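Formyltransferase (Francisella tularensis subsp. tularensis, PDB 4NV1) belongs to the formyltransferase family, pairing a Rossmann-like N-terminal domain with a C-terminal dimerization domain, and is modelled with dTDP-4-amino-4,6-dideoxyglucose. Local coordinates at residues K4-T10 with Y68-C74; N62-G66 with K83-V88. All coordinates share one frame; numbering follows the deposited sequence.

Contact 1 of 2, residues K4-T10 with Y68-C74; sequences KKIFVVT and YDLGFSC
Tyr-68 turns the face of its ring to Phe-7 where strands 4-9 and 70-74 begin to pair, two parallel neighbours of a Rossmann-like sheet. With its CG anti to the carbonyl carbon (chi1 -65°), the tyrosine ring swings back over the first strand, and Phe-7 CB stands above its centre, 3.9 Å from the centroid. The Phe-7 ring in turn sends an edge toward the Tyr-68 face, in an offset edge-to-face pair with planes at 61°. Asp-69 grips Lys-5 twice: its N donates to Lys-5 O at 2.7 Å, while its OD1 accepts from Lys-5 N on the anti side, somewhat out of the carboxylate plane. These two bonds, one from the backbone and one from the side chain, start the ladder just before strand 70-74 begins. Leu-70 O then receives Phe-7 N, and the Leu-70 side chain runs alongside Ile-6, both pointing the same way. Gly-71 follows; its CA lies 3.7 Å from the centroid of the Phe-7 ring, a CH-pi contact over one face, the glycine presenting only backbone there. Phe-72 bonds through both its N, to Phe-7 O, and its O, from Val-9 N, and the edge of its ring meets Val-8 CG2 while Ile-6 CG2 touches Phe-72 CD1 at 3.9 Å. Ser-73 pairs with Val-9, and Cys-74 N reaches Val-9 O at 2.9 Å. Beyond the last bridge Thr-10 OG1, anti to its own N, donates to Cys-74 O at 2.6 Å, nearly along the C=O axis, extending the ladder through a side chain. Strand 29-35 bonds to the other edge of strand 4-9, strand 89-94 flanks strand 70-74, and helices 13-24 and 147-170 pack on the face bearing Ile-6, Val-8, Leu-70 and Phe-72.

Contact 2 of 2, residues N62-G66 with K83-V88; sequences NDLIG and KLVNSV
Ile-65 and Leu-84 run antiparallel alongside one another where the end of a 3-10 segment, 62-64, meets the last turn of helix 82-87, two connecting elements of the Rossmann-like alpha/beta domain. The tight part is apolar. Ile-65 CG1 lies 3.7 Å from Leu-84 CD1, and the same methyl meets Leu-64 CB at 4.1 Å, so Leu-84 fits against the last residue of the 3-10 segment and the one after it. Leu-84 has CG anti to its backbone N (chi1 -179°), which carries CD1 across to them. Ile-65 CD1 abuts the helix backbone at Lys-83 O, 3.3 Å away. Both Leu-64 and Leu-84 also touch Phe-7 of strand 4-9, joining the pair to the sheet. Ile-65 CG2 looks toward Val-88, the first residue past the helix, at a looser 4.4 Å from its CG2.

The outer side is more polar and thinner. Asn-62 places its amide obliquely across the exposed Lys-83, with Asn-62 ND2 3.6 Å from Lys-83 CG, while the lysine chain bends and the amine heads off from the turn. Asn-62 OD1 lies by the helix backbone, 2.8 Å from Leu-84 N and 3.4 Å from Leu-84 CB.

In the fold
Contacts 1 and 2 lie side by side, their centres about 11 Å apart, and contact 2 packs on Phe-7 of contact 1. Phe-7 CE2 touches Leu-64 CD2 at 3.8 Å and Phe-7 CZ touches Leu-84 CD2 at 4.0 Å, so the turn and helix of contact 2 pack on the sheet face of contact 1 that bears this ring. Val-88 adds a second join, with CG1 4.0 Å from Leu-70 N. In sequence the segments alternate, strand 70-74 running between the two halves of contact 2. The dTDP-4-amino-4,6-dideoxyglucose lies near the C-terminal end of contact 1: the side chain of Thr-10 is about 7 Å from it, and Thr-10 OG1 bonds to N of pocket residue Asn-12.

Contact 1 of 2, residues K4-T10 with Y68-C74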
# COMPACT_ATOMS: atom_id res chain seq x y z
N LYS A 4 -1.38 -31.48 -37.85
CA LYS A 4 -2.16 -31.50 -36.61
C LYS A 4 -3.12 -30.34 -36.54
O LYS A 4 -2.81 -29.24 -36.97
CB LYS A 4 -1.27 -31.52 -35.37
CG LYS A 4 -0.39 -32.77 -35.26
CD LYS A 4 1.10 -32.44 -35.42
CE LYS A 4 1.93 -33.56 -36.04
NZ LYS A 4 2.31 -33.18 -37.43
N LYS A 5 -4.29 -30.61 -35.99
CA LYS A 5 -5.36 -29.63 -35.90
C LYS A 5 -5.59 -29.44 -34.43
O LYS A 5 -5.86 -30.40 -33.72
CB LYS A 5 -6.66 -30.12 -36.55
CG LYS A 5 -6.80 -29.79 -38.04
CD LYS A 5 -8.15 -29.15 -38.42
CE LYS A 5 -8.30 -27.68 -37.99
NZ LYS A 5 -9.70 -27.21 -38.18
N ILE A 6 -5.59 -28.19 -34.00
CA ILE A 6 -5.51 -27.83 -32.59
C ILE A 6 -6.54 -26.79 -32.20
O ILE A 6 -6.75 -25.80 -32.94
CB ILE A 6 -4.11 -27.26 -32.31
CG1 ILE A 6 -3.07 -28.33 -32.67
CG2 ILE A 6 -3.95 -26.87 -30.84
CD1 ILE A 6 -1.65 -27.81 -32.73
N PHE A 7 -7.14 -26.97 -31.03
CA PHE A 7 -7.88 -25.87 -30.41
C PHE A 7 -7.24 -25.44 -29.08
O PHE A 7 -6.72 -26.24 -28.29
CB PHE A 7 -9.36 -26.18 -30.28
CG PHE A 7 -9.72 -27.16 -29.21
CD1 PHE A 7 -9.69 -28.52 -29.45
CD2 PHE A 7 -10.13 -26.73 -27.97
CE1 PHE A 7 -10.03 -29.46 -28.49
CE2 PHE A 7 -10.46 -27.65 -26.99
CZ PHE A 7 -10.42 -29.01 -27.24
N VAL A 8 -7.35 -24.14 -28.83
CA VAL A 8 -6.79 -23.48 -27.68
C VAL A 8 -7.88 -22.61 -27.12
O VAL A 8 -8.33 -21.71 -27.80
CB VAL A 8 -5.63 -22.61 -28.13
CG1 VAL A 8 -5.15 -21.64 -27.05
CG2 VAL A 8 -4.54 -23.51 -28.64
N VAL A 9 -8.29 -22.93 -25.91
CA VAL A 9 -9.18 -22.13 -25.11
C VAL A 9 -8.49 -21.28 -24.04
O VAL A 9 -7.75 -21.80 -23.18
CB VAL A 9 -10.12 -23.06 -24.42
CG1 VAL A 9 -11.28 -22.26 -23.88
CG2 VAL A 9 -10.55 -24.15 -25.38
N THR A 10 -8.68 -19.96 -24.12
CA THR A 10 -8.18 -19.02 -23.12
C THR A 10 -9.04 -17.77 -23.00
O THR A 10 -9.61 -17.29 -24.00
CB THR A 10 -6.79 -18.50 -23.48
OG1 THR A 10 -6.29 -17.71 -22.39
CG2 THR A 10 -6.81 -17.69 -24.74
N TYR A 68 -10.63 -32.00 -34.00
CA TYR A 68 -9.29 -31.57 -33.59
C TYR A 68 -8.45 -32.77 -33.12
O TYR A 68 -9.01 -33.74 -32.65
CB TYR A 68 -9.41 -30.55 -32.47
CG TYR A 68 -10.08 -29.29 -32.94
CD1 TYR A 68 -9.36 -28.38 -33.68
CD2 TYR A 68 -11.43 -29.04 -32.72
CE1 TYR A 68 -9.94 -27.24 -34.14
CE2 TYR A 68 -12.01 -27.86 -33.19
CZ TYR A 68 -11.25 -27.00 -33.93
OH TYR A 68 -11.70 -25.81 -34.48
N ASP A 69 -7.14 -32.69 -33.16
CA ASP A 69 -6.25 -33.76 -32.67
C ASP A 69 -5.79 -33.53 -31.22
O ASP A 69 -5.27 -34.42 -30.53
CB ASP A 69 -4.98 -33.71 -33.49
CG ASP A 69 -5.15 -34.19 -34.90
OD1 ASP A 69 -4.62 -33.53 -35.84
OD2 ASP A 69 -5.83 -35.22 -35.08
N LEU A 70 -5.85 -32.28 -30.82
CA LEU A 70 -5.20 -31.76 -29.63
C LEU A 70 -5.99 -30.57 -29.14
O LEU A 70 -6.39 -29.74 -29.95
CB LEU A 70 -3.79 -31.35 -30.05
CG LEU A 70 -2.79 -30.78 -29.07
CD1 LEU A 70 -2.78 -31.70 -27.85
CD2 LEU A 70 -1.45 -30.71 -29.79
N GLY A 71 -6.27 -30.48 -27.86
CA GLY A 71 -6.75 -29.27 -27.24
C GLY A 71 -5.91 -28.75 -26.08
O GLY A 71 -5.30 -29.53 -25.33
N PHE A 72 -5.88 -27.43 -25.97
CA PHE A 72 -5.26 -26.73 -24.85
C PHE A 72 -6.24 -25.76 -24.20
O PHE A 72 -6.98 -24.97 -24.87
CB PHE A 72 -4.07 -25.91 -25.30
CG PHE A 72 -2.95 -26.74 -25.87
CD1 PHE A 72 -2.64 -26.66 -27.19
CD2 PHE A 72 -2.13 -27.51 -25.02
CE1 PHE A 72 -1.62 -27.40 -27.71
CE2 PHE A 72 -1.11 -28.26 -25.55
CZ PHE A 72 -0.82 -28.18 -26.88
N SER A 73 -6.17 -25.82 -22.87
CA SER A 73 -6.77 -24.82 -21.97
C SER A 73 -5.67 -24.03 -21.27
O SER A 73 -4.73 -24.58 -20.67
CB SER A 73 -7.69 -25.49 -20.93
OG SER A 73 -8.22 -24.48 -20.08
N CYS A 74 -5.73 -22.72 -21.38
CA CYS A 74 -4.78 -21.94 -20.58
C CYS A 74 -5.44 -20.66 -20.13
O CYS A 74 -5.71 -19.78 -20.96
CB CYS A 74 -3.51 -21.67 -21.38
SG CYS A 74 -2.21 -20.86 -20.39

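Contact 2 of 2, residues N62-G66 with K83-V88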
# COMPACT_ATOMS: atom_id res chain seq x y z
N ASN A 62 -18.40 -30.63 -26.36
CA ASN A 62 -18.41 -31.96 -26.94
C ASN A 62 -18.55 -32.01 -28.47
O ASN A 62 -18.14 -32.99 -29.12
CB ASN A 62 -19.45 -32.82 -26.20
CG ASN A 62 -18.89 -33.42 -24.92
OD1 ASN A 62 -17.68 -33.50 -24.74
ND2 ASN A 62 -19.76 -33.86 -24.03
N ASP A 63 -19.04 -30.92 -29.05
CA ASP A 63 -19.04 -30.71 -30.50
C ASP A 63 -17.65 -30.53 -31.09
O ASP A 63 -17.51 -30.53 -32.31
CB ASP A 63 -19.80 -29.43 -30.87
CG ASP A 63 -21.28 -29.43 -30.49
OD1 ASP A 63 -21.86 -30.49 -30.12
OD2 ASP A 63 -21.87 -28.33 -30.56
N LEU A 64 -16.61 -30.28 -30.29
CA LEU A 64 -15.27 -30.25 -30.89
C LEU A 64 -14.74 -31.68 -31.02
O LEU A 64 -13.65 -31.91 -31.56
CB LEU A 64 -14.27 -29.48 -30.03
CG LEU A 64 -14.32 -27.96 -29.84
CD1 LEU A 64 -15.66 -27.40 -30.21
CD2 LEU A 64 -14.00 -27.68 -28.38
N ILE A 65 -15.44 -32.65 -30.44
CA ILE A 65 -14.96 -34.02 -30.60
C ILE A 65 -15.02 -34.28 -32.10
O ILE A 65 -16.00 -33.93 -32.78
CB ILE A 65 -15.72 -35.07 -29.77
CG1 ILE A 65 -15.79 -34.64 -28.30
CG2 ILE A 65 -15.02 -36.43 -29.85
CD1 ILE A 65 -16.33 -35.75 -27.41
N GLY A 66 -13.91 -34.78 -32.62
CA GLY A 66 -13.86 -35.26 -34.00
C GLY A 66 -13.31 -34.28 -35.01
O GLY A 66 -12.95 -34.71 -36.10
N LYS A 83 -16.40 -35.95 -21.90
CA LYS A 83 -16.25 -36.84 -23.03
C LYS A 83 -15.34 -36.16 -24.04
O LYS A 83 -14.65 -36.82 -24.83
CB LYS A 83 -17.62 -37.10 -23.66
CG LYS A 83 -18.75 -37.01 -22.65
CD LYS A 83 -19.90 -37.95 -22.98
CE LYS A 83 -20.57 -38.46 -21.71
NZ LYS A 83 -21.63 -39.46 -22.06
N LEU A 84 -15.32 -34.82 -24.02
CA LEU A 84 -14.28 -34.14 -24.83
C LEU A 84 -12.89 -34.59 -24.35
O LEU A 84 -12.09 -35.10 -25.08
CB LEU A 84 -14.42 -32.65 -24.67
CG LEU A 84 -13.38 -31.92 -25.51
CD1 LEU A 84 -13.38 -32.13 -27.02
CD2 LEU A 84 -13.48 -30.45 -25.19
N VAL A 85 -12.67 -34.47 -23.06
CA VAL A 85 -11.41 -34.75 -22.36
C VAL A 85 -11.08 -36.23 -22.45
O VAL A 85 -9.91 -36.58 -22.59
CB VAL A 85 -11.58 -34.29 -20.90
CG1 VAL A 85 -10.65 -34.99 -19.94
CG2 VAL A 85 -11.44 -32.79 -20.79
N ASN A 86 -12.10 -37.09 -22.41
CA ASN A 86 -11.88 -38.53 -22.58
C ASN A 86 -11.70 -38.96 -24.02
O ASN A 86 -11.21 -40.06 -24.27
CB ASN A 86 -13.09 -39.31 -22.06
CG ASN A 86 -13.21 -39.22 -20.57
OD1 ASN A 86 -12.23 -39.00 -19.85
ND2 ASN A 86 -14.45 -39.36 -20.09
N SER A 87 -12.02 -38.09 -24.98
CA SER A 87 -11.93 -38.49 -26.39
C SER A 87 -10.86 -37.79 -27.24
O SER A 87 -10.48 -38.27 -28.30
CB SER A 87 -13.31 -38.25 -27.04
OG SER A 87 -14.35 -38.53 -26.11
N VAL A 88 -10.37 -36.64 -26.80
CA VAL A 88 -9.35 -35.90 -27.49
C VAL A 88 -8.32 -35.64 -26.40
O VAL A 88 -8.68 -35.34 -25.26
CB VAL A 88 -9.92 -34.51 -27.92
CG1 VAL A 88 -8.88 -33.69 -28.62
CG2 VAL A 88 -11.16 -34.67 -28.80